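Local coordinates for protein peptide synthetase, module 7 (Actinoplanes teichomyceticus, PDB 4TX3) that probably serves as a condensation-like domain of the teicoplanin peptide synthetase, recruiting the cytochrome P450 enzymes that crosslink the peptide while it is still carrier-bound, at residues F342-P346 / H358-Q362; A305-P309 / L338-E343; A268-L272 / R438-L443. All blocks are in the same frame, centred on the assembly; numbering follows the deposited sequence.

Overall arrangement
Interactions 1 and 2 meet at a shared ring, that of Phe-342, so that one aromatic side chain of this condensation-type fold serves two interfaces at once. They also share Glu-343, and their centres lie about 9 Å apart. The loop 358-362 and segment 305-309 touch directly: Tyr-361 OH comes within 3.5 Å of Pro-307 CB, and Val-360 CG1 within 3.7 Å of Pro-309 CB. Interaction 3 is a separate helix pair, its centre about 24 Å from that of interaction 1 and about 26 Å from that of interaction 2. Its segments, 268-272 and 438-443, lie before and after both other contacts in sequence and are 166 residues apart, whereas those of interaction 1 are separated by only 12.

Interaction 1 of 3, residues F342-P346 / H358-Q362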
loop_
_atom_site.group_PDB
_atom_site.type_symbol
_atom_site.label_atom_id
_atom_site.label_comp_id
_atom_site.label_asym_id
_atom_site.label_seq_id
_atom_site.Cartn_x
_atom_site.Cartn_y
_atom_site.Cartn_z
ATOM N N PHE B 342 25.225 -5.306 5.987
ATOM C CA PHE B 342 25.972 -4.381 6.820
ATOM C C PHE B 342 26.739 -5.072 7.953
ATOM O O PHE B 342 27.845 -4.667 8.297
ATOM C CB PHE B 342 25.028 -3.345 7.415
ATOM C CG PHE B 342 25.625 -2.585 8.549
ATOM C CD1 PHE B 342 26.507 -1.538 8.303
ATOM C CD2 PHE B 342 25.334 -2.930 9.865
ATOM C CE1 PHE B 342 27.079 -0.839 9.339
ATOM C CE2 PHE B 342 25.896 -2.230 10.898
ATOM C CZ PHE B 342 26.775 -1.178 10.638
ATOM N N GLU B 343 26.132 -6.103 8.532
ATOM C CA GLU B 343 26.640 -6.742 9.742
ATOM C C GLU B 343 27.917 -7.538 9.456
ATOM O O GLU B 343 28.627 -7.971 10.364
ATOM C CB GLU B 343 25.565 -7.648 10.348
ATOM C CG GLU B 343 24.329 -6.903 10.879
ATOM C CD GLU B 343 23.353 -6.425 9.786
ATOM O OE1 GLU B 343 23.507 -6.821 8.610
ATOM O OE2 GLU B 343 22.419 -5.649 10.104
ATOM N N LYS B 344 28.198 -7.706 8.174
ATOM C CA LYS B 344 29.351 -8.450 7.714
ATOM C C LYS B 344 30.557 -7.518 7.608
ATOM O O LYS B 344 31.712 -7.957 7.579
ATOM C CB LYS B 344 29.025 -9.091 6.364
ATOM C CG LYS B 344 29.931 -10.199 5.966
ATOM C CD LYS B 344 29.702 -11.430 6.812
ATOM C CE LYS B 344 30.501 -12.611 6.236
ATOM N NZ LYS B 344 31.581 -12.176 5.286
ATOM N N ILE B 345 30.267 -6.220 7.561
ATOM C CA ILE B 345 31.274 -5.199 7.308
ATOM C C ILE B 345 32.274 -4.972 8.452
ATOM O O ILE B 345 33.447 -4.741 8.172
ATOM C CB ILE B 345 30.603 -3.877 6.950
ATOM C CG1 ILE B 345 30.094 -3.941 5.509
ATOM C CG2 ILE B 345 31.566 -2.706 7.126
ATOM C CD1 ILE B 345 29.232 -2.778 5.123
ATOM N N PRO B 346 31.836 -5.036 9.733
ATOM C CA PRO B 346 32.870 -4.971 10.786
ATOM C C PRO B 346 34.031 -5.968 10.605
ATOM O O PRO B 346 35.166 -5.536 10.730
ATOM C CB PRO B 346 32.076 -5.265 12.062
ATOM C CG PRO B 346 30.733 -4.622 11.772
ATOM C CD PRO B 346 30.477 -4.904 10.300
ATOM N N HIS B 358 27.804 1.079 18.602
ATOM C CA HIS B 358 27.433 0.623 17.267
ATOM C C HIS B 358 28.624 0.811 16.317
ATOM O O HIS B 358 29.197 1.898 16.247
ATOM C CB HIS B 358 26.203 1.377 16.758
ATOM C CG HIS B 358 25.569 0.758 15.551
ATOM N ND1 HIS B 358 25.741 1.258 14.279
ATOM C CD2 HIS B 358 24.762 -0.322 15.423
ATOM C CE1 HIS B 358 25.076 0.509 13.417
ATOM N NE2 HIS B 358 24.476 -0.456 14.088
ATOM N N PRO B 359 29.001 -0.252 15.588
ATOM C CA PRO B 359 30.143 -0.233 14.664
ATOM C C PRO B 359 29.905 0.637 13.415
ATOM O O PRO B 359 28.745 0.837 13.035
ATOM C CB PRO B 359 30.285 -1.704 14.280
ATOM C CG PRO B 359 28.902 -2.234 14.393
ATOM C CD PRO B 359 28.307 -1.551 15.566
ATOM N N VAL B 360 30.989 1.130 12.803
ATOM C CA VAL B 360 30.951 1.955 11.588
ATOM C C VAL B 360 30.277 3.317 11.778
ATOM O O VAL B 360 30.871 4.336 11.445
ATOM C CB VAL B 360 30.236 1.244 10.417
ATOM C CG1 VAL B 360 30.384 2.065 9.126
ATOM C CG2 VAL B 360 30.773 -0.152 10.226
ATOM N N TYR B 361 29.038 3.352 12.273
ATOM C CA TYR B 361 28.412 4.643 12.557
ATOM C C TYR B 361 27.619 4.657 13.851
ATOM O O TYR B 361 27.096 3.638 14.291
ATOM C CB TYR B 361 27.513 5.098 11.394
ATOM C CG TYR B 361 26.279 4.262 11.151
ATOM C CD1 TYR B 361 26.330 3.123 10.353
ATOM C CD2 TYR B 361 25.048 4.630 11.702
ATOM C CE1 TYR B 361 25.194 2.366 10.122
ATOM C CE2 TYR B 361 23.907 3.881 11.482
ATOM C CZ TYR B 361 23.985 2.749 10.688
ATOM O OH TYR B 361 22.845 2.003 10.461
ATOM N N GLN B 362 27.541 5.841 14.451
ATOM C CA GLN B 362 26.897 6.031 15.736
ATOM C C GLN B 362 25.775 7.077 15.621
ATOM O O GLN B 362 25.000 7.294 16.569
ATOM C CB GLN B 362 27.934 6.443 16.790
ATOM C CG GLN B 362 29.031 5.409 17.043
ATOM C CD GLN B 362 30.090 5.384 15.951
ATOM O OE1 GLN B 362 30.561 6.428 15.514
ATOM N NE2 GLN B 362 30.457 4.189 15.499
#
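Phe-342 pushes its ring end-first into the turn 358-362, where it forms an aromatic cluster with His-358 and Tyr-361 in the interior of the condensation-domain fold. The cluster is not a set of full stacks. The Phe-342 and His-358 planes are almost parallel, at 8°, but they have slid so far apart that the rings barely overlap, and the contact runs from Phe-342 CZ to His-358 CE1 at 3.7 Å. Tyr-361 stands obliquely to Phe-342, its plane turned by 59° and its CE1 3.8 Å from Phe-342 CE1. With CG anti to the backbone N of Phe-342 (chi1 165°), the ring reaches across to both partners.

Aliphatic contacts extend the interface beside the rings. Val-360 CG2 lies 3.9 Å from Phe-342 CE1 and also meets Ile-345 CG2, while Pro-346 CG rests on the ring of Pro-359, 3.9 Å from its CB. Around them, Val-360 and Tyr-361 pack on Val-283 of strand 281-288, and Glu-343 turns its carboxylate to a salt bridge with Arg-22 of helix 21-28.

No hydrogen bond crosses between the segments; the polar bonds instead shape the receiving turn. Val-360 has a positive phi and occupies the centre of a classic gamma turn, closed by Tyr-361 N donating to Pro-359 O. Gln-362 NE2 gives a nearly straight bond to His-358 O, and Gln-362 OE1 is bound by Thr-219. His-358 ND1 donates in the plane of its ring to Tyr-361 O at 2.7 Å, which fixes the ring's rotation opposite Phe-342. The gamma-turn acceptor has one more neighbour: Pro-359 O lies at the edge of the Phe-342 ring, near its plane, 3.7 Å from CZ.

Interaction 2 of 3, residues A305-P309 / L338-E343; sequences ARPFP and LDVPFE
Arg-306 meets Leu-338 at the start of strand 306-313, half of a two-stranded antiparallel sheet against which the loop 338-343 folds. The Arg-306 side chain runs extended from CG to NE, bringing NH1 3.7 Å from Leu-338 CD1, while NE is bonded to Pro-289 O.

Pro-307 carries the central contact, a CH-pi interaction. Its CB sits over one face of the Phe-342 ring, 3.8 Å from the centroid and 29° off the normal. Farther round the pyrrolidine ring, CD lies 3.6 Å from Glu-343 OE2, an oxygen held in a salt bridge by Arg-22. A water bridges the two segments, donating to Pro-307 O and accepting from Phe-342 N. With an alanine in place of Phe-342, Pro-307 CB and Pro-309 CD would probably lose the ring they pack on, opening a gap between the strand and the loop 338-343.

Phe-308 sets out away from the loop, yet CG anti to its backbone N (chi1 173°) leads the ring to where CD1 meets Leu-338 CD2 at 3.4 Å. The Leu-338 methyls are thus divided, CD1 against the guanidinium and CD2 against the phenyl. Trp-208 of helix 200-211 also packs on Phe-308. Last comes Pro-309, whose CD approaches Phe-342 CD1 obliquely at 4.0 Å.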
loop_
_atom_site.group_PDB
_atom_site.type_symbol
_atom_site.label_atom_id
_atom_site.label_comp_id
_atom_site.label_asym_id
_atom_site.label_seq_id
_atom_site.Cartn_x
_atom_site.Cartn_y
_atom_site.Cartn_z
ATOM N N ALA B 305 15.070 -5.065 7.168
ATOM C CA ALA B 305 15.552 -3.703 6.993
ATOM C C ALA B 305 17.075 -3.708 7.111
ATOM O O ALA B 305 17.626 -4.425 7.942
ATOM C CB ALA B 305 14.898 -2.739 8.008
ATOM N N ARG B 306 17.748 -2.928 6.271
ATOM C CA ARG B 306 19.213 -3.027 6.121
ATOM C C ARG B 306 19.945 -1.724 6.380
ATOM O O ARG B 306 19.692 -0.718 5.696
ATOM C CB ARG B 306 19.536 -3.492 4.717
ATOM C CG ARG B 306 18.512 -2.973 3.769
ATOM C CD ARG B 306 18.430 -3.761 2.516
ATOM N NE ARG B 306 17.500 -3.096 1.637
ATOM C CZ ARG B 306 17.730 -2.898 0.352
ATOM N NH1 ARG B 306 18.878 -3.317 -0.177
ATOM N NH2 ARG B 306 16.830 -2.253 -0.392
ATOM N N PRO B 307 20.859 -1.734 7.366
ATOM C CA PRO B 307 21.734 -0.587 7.639
ATOM C C PRO B 307 22.573 -0.257 6.415
ATOM O O PRO B 307 22.915 -1.140 5.632
ATOM C CB PRO B 307 22.611 -1.067 8.796
ATOM C CG PRO B 307 21.825 -2.170 9.434
ATOM C CD PRO B 307 21.107 -2.846 8.295
ATOM N N PHE B 308 22.878 1.021 6.259
ATOM C CA PHE B 308 23.480 1.560 5.053
ATOM C C PHE B 308 24.282 2.813 5.449
ATOM O O PHE B 308 23.714 3.899 5.643
ATOM C CB PHE B 308 22.391 1.883 4.022
ATOM C CG PHE B 308 22.894 2.609 2.801
ATOM C CD1 PHE B 308 23.937 2.083 2.044
ATOM C CD2 PHE B 308 22.323 3.818 2.410
ATOM C CE1 PHE B 308 24.411 2.749 0.910
ATOM C CE2 PHE B 308 22.787 4.500 1.283
ATOM C CZ PHE B 308 23.841 3.963 0.530
ATOM N N PRO B 309 25.605 2.649 5.611
ATOM C CA PRO B 309 26.518 3.704 6.055
ATOM C C PRO B 309 27.088 4.474 4.886
ATOM O O PRO B 309 27.524 3.859 3.923
ATOM C CB PRO B 309 27.616 2.924 6.767
ATOM C CG PRO B 309 27.682 1.653 5.975
ATOM C CD PRO B 309 26.272 1.340 5.566
ATOM N N LEU B 338 24.702 -3.209 -2.126
ATOM C CA LEU B 338 23.910 -3.463 -0.916
ATOM C C LEU B 338 23.616 -4.934 -0.633
ATOM O O LEU B 338 22.955 -5.247 0.350
ATOM C CB LEU B 338 22.589 -2.709 -0.992
ATOM C CG LEU B 338 22.710 -1.189 -1.004
ATOM C CD1 LEU B 338 21.328 -0.569 -0.860
ATOM C CD2 LEU B 338 23.661 -0.734 0.109
ATOM N N ASP B 339 24.104 -5.833 -1.481
ATOM C CA ASP B 339 23.927 -7.270 -1.261
ATOM C C ASP B 339 24.762 -7.777 -0.074
ATOM O O ASP B 339 24.353 -8.711 0.613
ATOM C CB ASP B 339 24.274 -8.050 -2.538
ATOM C CG ASP B 339 23.366 -7.681 -3.711
ATOM O OD1 ASP B 339 22.239 -8.213 -3.783
ATOM O OD2 ASP B 339 23.766 -6.847 -4.558
ATOM N N VAL B 340 25.920 -7.169 0.177
ATOM C CA VAL B 340 26.623 -7.451 1.422
ATOM C C VAL B 340 25.788 -6.964 2.577
ATOM O O VAL B 340 25.396 -5.794 2.604
ATOM C CB VAL B 340 27.986 -6.747 1.571
ATOM C CG1 VAL B 340 28.834 -7.518 2.548
ATOM C CG2 VAL B 340 28.684 -6.623 0.291
ATOM N N PRO B 341 25.521 -7.845 3.544
ATOM C CA PRO B 341 24.863 -7.338 4.747
ATOM C C PRO B 341 25.794 -6.381 5.460
ATOM O O PRO B 341 27.007 -6.610 5.507
ATOM C CB PRO B 341 24.606 -8.599 5.586
ATOM C CG PRO B 341 24.793 -9.735 4.652
ATOM C CD PRO B 341 25.778 -9.288 3.614
ATOM N N PHE B 342 25.225 -5.306 5.987
ATOM C CA PHE B 342 25.972 -4.381 6.820
ATOM C C PHE B 342 26.739 -5.072 7.953
ATOM O O PHE B 342 27.845 -4.667 8.297
ATOM C CB PHE B 342 25.028 -3.345 7.415
ATOM C CG PHE B 342 25.625 -2.585 8.549
ATOM C CD1 PHE B 342 26.507 -1.538 8.303
ATOM C CD2 PHE B 342 25.334 -2.930 9.865
ATOM C CE1 PHE B 342 27.079 -0.839 9.339
ATOM C CE2 PHE B 342 25.896 -2.230 10.898
ATOM C CZ PHE B 342 26.775 -1.178 10.638
ATOM N N GLU B 343 26.132 -6.103 8.532
ATOM C CA GLU B 343 26.640 -6.742 9.742
ATOM C C GLU B 343 27.917 -7.538 9.456
ATOM O O GLU B 343 28.627 -7.971 10.364
ATOM C CB GLU B 343 25.565 -7.648 10.348
ATOM C CG GLU B 343 24.329 -6.903 10.879
ATOM C CD GLU B 343 23.353 -6.425 9.786
ATOM O OE1 GLU B 343 23.507 -6.821 8.610
ATOM O OE2 GLU B 343 22.419 -5.649 10.104
HETATM O O HOH W 1 23.105 -3.765 4.612
#

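Interaction 3 of 3, residues A268-L272 / R438-L443; sequences ALAML and RLVRVL
Leu-272 drives its two methyls against helix 429-448 at the crossing of that helix with helix 261-278, a helix-helix interface in the condensation-domain fold. The short segments run at 119° to each other, and their axes approach to 9.4 Å. No hydrogen bond passes between them; the contact is made by apolar groups.

The tight part is gathered round two residues of the first helix. At Leu-272, CG anti to the backbone N (chi1 178°) extends the side chain across the gap, and its fork divides the work. CD2 comes down on the backbone, 3.6 Å from Leu-439 CA, while CD1 touches both Arg-438 CB and Val-442 CG2, at 3.8 Å from the former. One turn earlier, Ala-268 is small enough to let the other helix come near: its CB touches Leu-443 CD2 at 3.7 Å and Val-442 CG1 at 3.9 Å. Val-442 therefore spreads its two branches between Ala-268 and Leu-272. On the sheet side, Leu-439 CD1 reaches the backbone of Leu-269, and both leucines also pack on Phe-401, which ties this side of the crossing to strand 399-407.

The fit is looser toward the partly exposed flank. Arg-438 lends the contact its aliphatic base, and then its extended chain leads away from segment 268-272; NE bonds to Ile-459 O, and NH1 reaches Tyr-276 OH farther along helix 261-278. A second loose spot is buried: Met-271 starts out toward the second helix but makes no close contact with 438-443, packing instead on Phe-320 and Val-323 of helix 320-334. Back within the close-packed part, even a backbone oxygen is covered by carbon: Ala-268 O, the acceptor for Leu-272 N, has Val-442 CG1 3.7 Å away.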
loop_
_atom_site.group_PDB
_atom_site.type_symbol
_atom_site.label_atom_id
_atom_site.label_comp_id
_atom_site.label_asym_id
_atom_site.label_seq_id
_atom_site.Cartn_x
_atom_site.Cartn_y
_atom_site.Cartn_z
ATOM N N ALA B 268 23.184 18.620 5.500
ATOM C CA ALA B 268 23.052 19.595 6.569
ATOM C C ALA B 268 23.512 19.049 7.929
ATOM O O ALA B 268 24.266 19.710 8.650
ATOM C CB ALA B 268 21.602 20.071 6.647
ATOM N N LEU B 269 23.064 17.842 8.267
ATOM C CA LEU B 269 23.472 17.186 9.511
ATOM C C LEU B 269 24.992 16.962 9.569
ATOM O O LEU B 269 25.614 17.135 10.629
ATOM C CB LEU B 269 22.746 15.847 9.677
ATOM C CG LEU B 269 23.164 14.990 10.879
ATOM C CD1 LEU B 269 22.860 15.665 12.197
ATOM C CD2 LEU B 269 22.511 13.619 10.817
ATOM N N ALA B 270 25.584 16.582 8.434
ATOM C CA ALA B 270 27.024 16.370 8.380
ATOM C C ALA B 270 27.751 17.695 8.646
ATOM O O ALA B 270 28.776 17.724 9.333
ATOM C CB ALA B 270 27.449 15.766 7.021
ATOM N N MET B 271 27.222 18.794 8.110
ATOM C CA MET B 271 27.817 20.103 8.365
ATOM C C MET B 271 27.678 20.457 9.838
ATOM O O MET B 271 28.567 21.084 10.428
ATOM C CB MET B 271 27.166 21.191 7.513
ATOM C CG MET B 271 27.541 21.129 6.058
ATOM S SD MET B 271 26.470 22.209 5.090
ATOM C CE MET B 271 27.492 23.680 4.899
ATOM N N LEU B 272 26.562 20.053 10.434
ATOM C CA LEU B 272 26.324 20.358 11.834
ATOM C C LEU B 272 27.313 19.618 12.709
ATOM O O LEU B 272 27.843 20.181 13.663
ATOM C CB LEU B 272 24.894 20.014 12.234
ATOM C CG LEU B 272 24.506 20.227 13.698
ATOM C CD1 LEU B 272 24.692 21.682 14.143
ATOM C CD2 LEU B 272 23.087 19.779 13.925
ATOM N N ARG B 438 19.587 23.027 16.800
ATOM C CA ARG B 438 20.632 23.471 15.878
ATOM C C ARG B 438 20.451 22.861 14.480
ATOM O O ARG B 438 20.680 23.536 13.466
ATOM C CB ARG B 438 22.011 23.154 16.452
ATOM C CG ARG B 438 22.473 24.266 17.355
ATOM C CD ARG B 438 23.514 23.849 18.360
ATOM N NE ARG B 438 23.900 24.992 19.181
ATOM C CZ ARG B 438 24.553 24.905 20.338
ATOM N NH1 ARG B 438 24.897 23.718 20.828
ATOM N NH2 ARG B 438 24.862 26.006 21.013
ATOM N N LEU B 439 19.997 21.613 14.414
ATOM C CA LEU B 439 19.769 20.995 13.117
ATOM C C LEU B 439 18.684 21.765 12.374
ATOM O O LEU B 439 18.808 22.003 11.162
ATOM C CB LEU B 439 19.409 19.506 13.246
ATOM C CG LEU B 439 19.033 18.870 11.897
ATOM C CD1 LEU B 439 20.179 18.922 10.873
ATOM C CD2 LEU B 439 18.540 17.445 12.070
ATOM N N VAL B 440 17.639 22.187 13.090
ATOM C CA VAL B 440 16.596 23.018 12.472
ATOM C C VAL B 440 17.173 24.349 11.981
ATOM O O VAL B 440 16.870 24.800 10.870
ATOM C CB VAL B 440 15.418 23.291 13.445
ATOM C CG1 VAL B 440 14.421 24.264 12.827
ATOM C CG2 VAL B 440 14.726 21.987 13.826
ATOM N N ARG B 441 18.027 24.963 12.803
ATOM C CA ARG B 441 18.658 26.224 12.419
ATOM C C ARG B 441 19.542 26.065 11.191
ATOM O O ARG B 441 19.474 26.888 10.269
ATOM C CB ARG B 441 19.454 26.803 13.585
ATOM C CG ARG B 441 18.545 27.227 14.739
ATOM C CD ARG B 441 18.828 28.641 15.252
ATOM N NE ARG B 441 19.009 29.654 14.204
ATOM C CZ ARG B 441 20.048 30.497 14.165
ATOM N NH1 ARG B 441 21.004 30.432 15.103
ATOM N NH2 ARG B 441 20.146 31.397 13.184
ATOM N N VAL B 442 20.344 25.001 11.158
ATOM C CA VAL B 442 21.190 24.757 9.996
ATOM C C VAL B 442 20.327 24.590 8.764
ATOM O O VAL B 442 20.611 25.168 7.719
ATOM C CB VAL B 442 22.092 23.504 10.180
ATOM C CG1 VAL B 442 22.713 23.077 8.856
ATOM C CG2 VAL B 442 23.148 23.768 11.220
ATOM N N LEU B 443 19.261 23.814 8.892
ATOM C CA LEU B 443 18.342 23.616 7.766
ATOM C C LEU B 443 17.685 24.928 7.297
ATOM O O LEU B 443 17.543 25.155 6.092
ATOM C CB LEU B 443 17.277 22.581 8.127
ATOM C CG LEU B 443 17.883 21.169 8.153
ATOM C CD1 LEU B 443 17.112 20.270 9.069
ATOM C CD2 LEU B 443 17.955 20.578 6.753
#